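Local coordinates for protein Dr hemagglutinin structural subunit (Escherichia coli, PDB 2JKN) that serves as the fimbrial adhesin subunit of uropathogenic Escherichia coli, binding the Dr blood group antigen and agglutinating human erythrocytes even in the presence of mannose, at residues Leu91-Arg96 / Ile122-Asp127; Leu68-Asp73 / Tyr138-Thr143. All coordinates share one frame; numbering follows the deposited sequence. Where two conformers were deposited one is given.

Contact 1 of 2, residues Leu91-Arg96 / Ile122-Asp127. With CL8 (chloramphenicol succinate), chain I.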
loop_
_atom_site.group_PDB
_atom_site.type_symbol
_atom_site.label_atom_id
_atom_site.label_comp_id
_atom_site.label_asym_id
_atom_site.label_seq_id
_atom_site.Cartn_x
_atom_site.Cartn_y
_atom_site.Cartn_z
ATOM N N LEU A 91 15.491 11.208 -10.752
ATOM C CA LEU A 91 16.499 10.207 -11.080
ATOM C C LEU A 91 16.176 9.793 -12.509
ATOM O O LEU A 91 15.195 9.092 -12.746
ATOM C CB LEU A 91 16.413 8.991 -10.156
ATOM C CG LEU A 91 17.358 7.833 -10.531
ATOM C CD1 LEU A 91 18.819 8.301 -10.491
ATOM C CD2 LEU A 91 17.139 6.648 -9.557
ATOM N N TYR A 92 16.933 10.338 -13.461
ATOM C CA TYR A 92 16.680 10.086 -14.871
ATOM C C TYR A 92 16.933 8.649 -15.241
ATOM O O TYR A 92 17.940 8.075 -14.846
ATOM C CB TYR A 92 17.536 11.005 -15.734
ATOM C CG TYR A 92 17.114 12.445 -15.621
ATOM C CD1 TYR A 92 17.813 13.336 -14.812
ATOM C CD2 TYR A 92 15.994 12.909 -16.290
ATOM C CE1 TYR A 92 17.420 14.664 -14.703
ATOM C CE2 TYR A 92 15.590 14.230 -16.181
ATOM C CZ TYR A 92 16.290 15.094 -15.376
ATOM O OH TYR A 92 15.882 16.410 -15.278
ATOM N N VAL A 93 16.015 8.074 -16.006
ATOM C CA VAL A 93 16.146 6.683 -16.417
ATOM C C VAL A 93 15.903 6.498 -17.885
ATOM O O VAL A 93 15.268 7.334 -18.534
ATOM C CB VAL A 93 15.192 5.754 -15.607
ATOM C CG1 VAL A 93 15.510 5.813 -14.115
ATOM C CG2 VAL A 93 13.691 6.147 -15.875
ATOM N N ASN A 94 16.377 5.358 -18.398
ATOM C CA ASN A 94 16.039 4.896 -19.737
ATOM C C ASN A 94 15.118 3.687 -19.539
ATOM O O ASN A 94 15.268 2.925 -18.573
ATOM C CB ASN A 94 17.291 4.458 -20.494
ATOM C CG ASN A 94 18.002 5.612 -21.138
ATOM O OD1 ASN A 94 17.377 6.474 -21.761
ATOM N ND2 ASN A 94 19.305 5.682 -20.934
ATOM N N ILE A 95 14.138 3.557 -20.422
ATOM C CA ILE A 95 13.167 2.469 -20.390
ATOM C C ILE A 95 13.371 1.706 -21.691
ATOM O O ILE A 95 13.433 2.312 -22.751
ATOM C CB ILE A 95 11.740 3.038 -20.291
ATOM C CG1 ILE A 95 11.590 3.858 -18.996
ATOM C CG2 ILE A 95 10.714 1.925 -20.387
ATOM C CD1 ILE A 95 10.237 4.541 -18.854
ATOM N N ARG A 96 13.597 0.402 -21.595
ATOM C CA ARG A 96 13.960 -0.406 -22.768
ATOM C C ARG A 96 13.470 -1.850 -22.606
ATOM O O ARG A 96 13.726 -2.472 -21.582
ATOM C CB ARG A 96 15.503 -0.415 -22.909
ATOM C CG ARG A 96 16.025 -1.276 -24.067
ATOM C CD ARG A 96 17.522 -1.076 -24.308
ATOM N NE ARG A 96 18.343 -1.723 -23.284
ATOM C CZ ARG A 96 19.011 -1.065 -22.338
ATOM N NH1 ARG A 96 18.952 0.261 -22.281
ATOM N NH2 ARG A 96 19.743 -1.731 -21.449
ATOM N N ILE A 122 10.093 -4.904 -19.534
ATOM C CA ILE A 122 10.621 -3.570 -19.799
ATOM C C ILE A 122 11.649 -3.304 -18.696
ATOM O O ILE A 122 11.324 -3.344 -17.518
ATOM C CB ILE A 122 9.501 -2.494 -19.757
ATOM C CG1 ILE A 122 8.491 -2.703 -20.908
ATOM C CG2 ILE A 122 10.123 -1.067 -19.820
ATOM C CD1 ILE A 122 8.959 -2.170 -22.246
ATOM N N GLY A 123 12.890 -3.033 -19.061
ATOM C CA GLY A 123 13.877 -2.723 -18.036
ATOM C C GLY A 123 13.951 -1.209 -17.741
ATOM O O GLY A 123 13.796 -0.374 -18.634
ATOM N N ILE A 124 14.175 -0.872 -16.483
ATOM C CA ILE A 124 14.369 0.529 -16.075
ATOM C C ILE A 124 15.841 0.661 -15.679
ATOM O O ILE A 124 16.328 -0.107 -14.843
ATOM C CB ILE A 124 13.458 0.927 -14.910
ATOM C CG1 ILE A 124 11.985 0.564 -15.212
ATOM C CG2 ILE A 124 13.625 2.424 -14.609
ATOM C CD1 ILE A 124 11.403 1.275 -16.440
ATOM N N TYR A 125 16.560 1.575 -16.343
ATOM C CA TYR A 125 18.007 1.738 -16.137
ATOM C C TYR A 125 18.390 3.205 -15.823
ATOM O O TYR A 125 17.845 4.141 -16.396
ATOM C CB TYR A 125 18.772 1.288 -17.394
ATOM C CG TYR A 125 18.459 -0.133 -17.857
ATOM C CD1 TYR A 125 19.225 -1.206 -17.441
ATOM C CD2 TYR A 125 17.386 -0.384 -18.731
ATOM C CE1 TYR A 125 18.921 -2.508 -17.851
ATOM C CE2 TYR A 125 17.073 -1.672 -19.138
ATOM C CZ TYR A 125 17.830 -2.730 -18.681
ATOM O OH TYR A 125 17.536 -4.007 -19.109
ATOM N N VAL A 126 19.378 3.388 -14.960
ATOM C CA VAL A 126 19.868 4.731 -14.663
ATOM C C VAL A 126 20.407 5.356 -15.975
ATOM O O VAL A 126 21.144 4.711 -16.718
ATOM C CB VAL A 126 20.959 4.691 -13.551
ATOM C CG1 VAL A 126 21.613 6.074 -13.386
ATOM C CG2 VAL A 126 20.344 4.222 -12.224
ATOM N N ASP A 127 19.984 6.585 -16.272
ATOM C CA ASP A 127 20.411 7.275 -17.500
ATOM C C ASP A 127 21.430 8.353 -17.145
ATOM O O ASP A 127 21.055 9.467 -16.742
ATOM C CB ASP A 127 19.201 7.914 -18.192
ATOM C CG ASP A 127 19.579 8.700 -19.468
ATOM O OD1 ASP A 127 20.636 8.415 -20.077
ATOM O OD2 ASP A 127 18.790 9.587 -19.864
HETATM C C1 CL8 I . 16.669 -5.081 -15.816
HETATM CL CL1 CL8 I . 16.368 -3.385 -15.307
HETATM CL CL2 CL8 I . 15.251 -5.835 -16.585
HETATM C C2 CL8 I . 17.054 -5.851 -14.506
HETATM O O2 CL8 I . 16.505 -5.561 -13.437
HETATM N N2 CL8 I . 17.941 -6.726 -14.680
HETATM C C3 CL8 I . 18.638 -7.672 -13.778
HETATM C C4 CL8 I . 19.970 -7.083 -13.280
HETATM C C5 CL8 I . 18.335 -9.109 -14.044
HETATM O O5 CL8 I . 19.333 -9.352 -15.055
HETATM C C6 CL8 I . 17.019 -9.582 -14.276
HETATM C C7 CL8 I . 16.045 -9.503 -13.301
HETATM C C8 CL8 I . 14.726 -9.933 -13.605
HETATM C C9 CL8 I . 14.498 -10.375 -14.917
HETATM N N9 CL8 I . 13.115 -10.840 -15.263
HETATM O O9A CL8 I . 12.961 -11.228 -16.418
HETATM O O9B CL8 I . 12.265 -10.819 -14.418
HETATM C C10 CL8 I . 15.451 -10.403 -15.883
HETATM C C11 CL8 I . 16.736 -9.999 -15.574
HETATM O O4 CL8 I . 19.920 -6.300 -12.065
HETATM O O15 CL8 I . 15.955 -5.982 -10.542
HETATM C C15 CL8 I . 16.360 -5.222 -9.693
HETATM O O16 CL8 I . 15.709 -5.114 -8.525
HETATM C C14 CL8 I . 17.602 -4.406 -9.941
HETATM C C13 CL8 I . 18.137 -4.690 -11.349
HETATM C C12 CL8 I . 18.667 -6.096 -11.432
HETATM O O12 CL8 I . 18.021 -7.013 -10.991
HETATM O O HOH W 1 16.290 10.292 -19.081
HETATM O O HOH W 2 20.600 3.756 -19.428
HETATM O O HOH W 3 16.248 -4.107 -21.299
#
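The ring of Tyr125 is held between a cation and a halogen. The guanidinium of Arg96 lies over one face, its plane 16° from that of the ring and CZ 4.2 Å from the ring centroid, a cation-pi stack. Over the opposite face sits chlorine CL1 of chloramphenicol succinate, 3.7 Å from Tyr125 CZ and offset toward the rim. A bend at chi3 (74°) in the otherwise extended Arg96 chain turns the guanidinium flat onto the tyrosine; the long chain, starting one strand over, reaches across to cover the ring. Gly123, with no side chain, leaves room for the Tyr125 hydroxyl, and its CA is 3.7 Å from CL2. Ile124 O lies 3.3 Å from CL1. The backbones of Asn94 and Tyr125 form a hydrogen-bonded antiparallel pair, Asn94 N to Tyr125 O at 2.8 Å and Tyr125 N to Asn94 O at 2.9 Å. On the other face the branched Ile95 and Ile124, good strand formers, lie side by side, Ile95 CG1 to Ile124 CD1 at 3.6 Å, and Ile95 also packs on Phe80. This is an antiparallel ladder of an immunoglobulin-like adhesin domain, in which Gly123, Ile124 and Tyr125 form part of the chloramphenicol succinate pocket.

Contact 2 of 2, residues Leu68-Asp73 / Tyr138-Thr143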
loop_
_atom_site.group_PDB
_atom_site.type_symbol
_atom_site.label_atom_id
_atom_site.label_comp_id
_atom_site.label_asym_id
_atom_site.label_seq_id
_atom_site.Cartn_x
_atom_site.Cartn_y
_atom_site.Cartn_z
ATOM N N LEU A 68 2.721 2.198 -22.681
ATOM C CA LEU A 68 2.839 2.463 -21.248
ATOM C C LEU A 68 2.939 3.959 -21.105
ATOM O O LEU A 68 3.760 4.596 -21.780
ATOM C CB LEU A 68 4.119 1.847 -20.670
ATOM C CG LEU A 68 4.283 0.314 -20.759
ATOM C CD1 LEU A 68 3.345 -0.384 -19.849
ATOM C CD2 LEU A 68 4.081 -0.169 -22.175
ATOM N N LYS A 69 2.126 4.531 -20.219
ATOM C CA LYS A 69 2.191 5.962 -19.975
ATOM C C LYS A 69 2.707 6.228 -18.584
ATOM O O LYS A 69 2.202 5.667 -17.603
ATOM C CB LYS A 69 0.830 6.635 -20.151
ATOM C CG LYS A 69 0.890 8.140 -19.799
ATOM C CD LYS A 69 -0.195 8.937 -20.475
ATOM C CE LYS A 69 0.033 10.427 -20.245
ATOM N NZ LYS A 69 0.228 10.708 -18.787
ATOM N N ALA A 70 3.708 7.090 -18.494
ATOM C CA ALA A 70 4.279 7.472 -17.197
ATOM C C ALA A 70 3.392 8.512 -16.518
ATOM O O ALA A 70 2.809 9.370 -17.191
ATOM C CB ALA A 70 5.703 8.029 -17.391
ATOM N N ASP A 71 3.316 8.466 -15.189
ATOM C CA ASP A 71 2.572 9.499 -14.450
ATOM C C ASP A 71 3.142 10.874 -14.842
ATOM O O ASP A 71 4.328 10.995 -15.197
ATOM C CB ASP A 71 2.711 9.277 -12.935
ATOM C CG ASP A 71 1.547 8.479 -12.341
ATOM O OD1 ASP A 71 0.865 7.729 -13.085
ATOM O OD2 ASP A 71 1.336 8.588 -11.113
ATOM N N THR A 72 2.311 11.918 -14.754
ATOM C CA THR A 72 2.749 13.279 -15.104
ATOM C C THR A 72 4.033 13.693 -14.425
ATOM O O THR A 72 4.845 14.411 -15.000
ATOM C CB THR A 72 1.669 14.348 -14.776
ATOM O OG1 THR A 72 0.413 13.979 -15.347
ATOM C CG2 THR A 72 2.101 15.690 -15.323
ATOM N N ASP A 73 4.159 13.345 -13.151
ATOM C CA ASP A 73 5.329 13.747 -12.362
ATOM C C ASP A 73 6.604 12.971 -12.699
ATOM O O ASP A 73 7.664 13.239 -12.123
ATOM C CB ASP A 73 5.005 13.604 -10.862
ATOM C CG ASP A 73 3.918 14.585 -10.397
ATOM O OD1 ASP A 73 3.781 15.653 -11.023
ATOM O OD2 ASP A 73 3.186 14.272 -9.438
ATOM N N TYR A 138 12.252 6.908 -4.221
ATOM C CA TYR A 138 11.985 7.334 -5.584
ATOM C C TYR A 138 10.998 6.386 -6.261
ATOM O O TYR A 138 11.023 5.170 -6.029
ATOM C CB TYR A 138 13.307 7.380 -6.357
ATOM C CG TYR A 138 14.191 8.517 -5.903
ATOM C CD1 TYR A 138 14.156 9.753 -6.560
ATOM C CD2 TYR A 138 15.012 8.389 -4.764
ATOM C CE1 TYR A 138 14.966 10.812 -6.149
ATOM C CE2 TYR A 138 15.832 9.457 -4.336
ATOM C CZ TYR A 138 15.781 10.668 -5.032
ATOM O OH TYR A 138 16.557 11.724 -4.638
ATOM N N THR A 139 10.113 6.945 -7.071
ATOM C CA THR A 139 9.069 6.145 -7.705
ATOM C C THR A 139 8.893 6.479 -9.190
ATOM O O THR A 139 8.895 7.652 -9.570
ATOM C CB THR A 139 7.681 6.340 -6.961
ATOM O OG1 THR A 139 7.853 6.135 -5.560
ATOM C CG2 THR A 139 6.624 5.360 -7.484
ATOM N N LEU A 140 8.595 5.445 -9.983
ATOM C CA LEU A 140 8.209 5.609 -11.383
ATOM C C LEU A 140 6.929 4.800 -11.581
ATOM O O LEU A 140 6.885 3.610 -11.284
ATOM C CB LEU A 140 9.308 5.127 -12.339
ATOM C CG LEU A 140 8.889 4.985 -13.822
ATOM C CD1 LEU A 140 8.484 6.368 -14.417
ATOM C CD2 LEU A 140 10.053 4.352 -14.645
ATOM N N THR A 141 5.870 5.466 -12.021
ATOM C CA THR A 141 4.568 4.799 -12.216
ATOM C C THR A 141 4.220 4.693 -13.684
ATOM O O THR A 141 4.276 5.668 -14.398
ATOM C CB THR A 141 3.478 5.517 -11.424
ATOM O OG1 THR A 141 3.877 5.581 -10.032
ATOM C CG2 THR A 141 2.147 4.782 -11.549
ATOM N N LEU A 142 3.941 3.480 -14.141
ATOM C CA LEU A 142 3.637 3.233 -15.548
ATOM C C LEU A 142 2.273 2.556 -15.683
ATOM O O LEU A 142 2.039 1.506 -15.068
ATOM C CB LEU A 142 4.713 2.326 -16.145
ATOM C CG LEU A 142 6.105 2.962 -16.328
ATOM C CD1 LEU A 142 7.158 1.897 -16.672
ATOM C CD2 LEU A 142 6.055 4.046 -17.417
ATOM N N THR A 143 1.398 3.135 -16.514
ATOM C CA THR A 143 0.037 2.592 -16.732
ATOM C C THR A 143 -0.076 1.994 -18.136
ATOM O O THR A 143 0.347 2.611 -19.113
ATOM C CB THR A 143 -1.032 3.713 -16.536
ATOM O OG1 THR A 143 -0.917 4.246 -15.211
ATOM C CG2 THR A 143 -2.437 3.165 -16.758
HETATM O O HOH W 4 0.881 6.362 -15.059
#
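The carboxylate of Asp71 turns one face to Thr141, whose CB and CG2 lie beneath it: Thr141 CB is 3.7 Å from Asp71 CG, and Thr141 CG2 is 3.6 Å from Asp71 OD1. With chi1 at -55°, the threonine methyl stands anti to the backbone N, which brings it under the acid. At the OD1 end of the group lies a water that also donates to Lys69 O and pairs with Thr143 OG1. Its approach to Asp71 is implausibly short, and Asp71 was modelled in two conformers, so that part of the bridge is doubtful. The hydroxyl of Thr143 has a second partner in Thr18 OG1, as suits a small polar side chain at a partly exposed strand position.

The backbones form an antiparallel ladder within the immunoglobulin-like beta sandwich of fimbrial adhesins, joining strand 65-70 to the long strand 136-147. Lys69 and Thr143 are its hydrogen-bonded pair, with Lys69 N 2.8 Å from Thr143 O and Thr143 N 2.9 Å from Lys69 O. The ladder ends with Asp71 N on Thr141 O at 3.1 Å, after which the chain turns off into a 3-10 segment. Asn74 then takes over, its amide bonding Thr141 N and Thr139 O where a neighbouring strand would have done so.

Lys69 runs out on the same face as Thr143, away from the interior, and a bend at its last torsion (chi4 -51°) curls NZ back to a weak bond with Ala70 O. On the buried face the small Ala70 leaves room for Leu142, with Ala70 CB 4.0 Å from Leu142 CD2. Leu68 packs on Val33 of a neighbouring subunit.

Contacts 1 and 2 have centres about 12 Å apart and meet through aliphatic side chains in the interior. Leu140 of contact 2 is the hub: its CD2 lies 3.8 Å from Ile124 CD1 and 4.2 Å from Ile95 CD1, while Ile124 CD1 also comes within 4.3 Å of Leu142 CD1. Strand 119-126 is followed directly by strand 136-147, and contact 1 is nested inside the chain loop that contact 2 closes. Only contact 1 supplies pocket residues for chloramphenicol succinate; the Leu140 side chain remains about 10 Å from the ligand. The buried side of Ile124 thus faces contact 2, while its backbone meets the ligand.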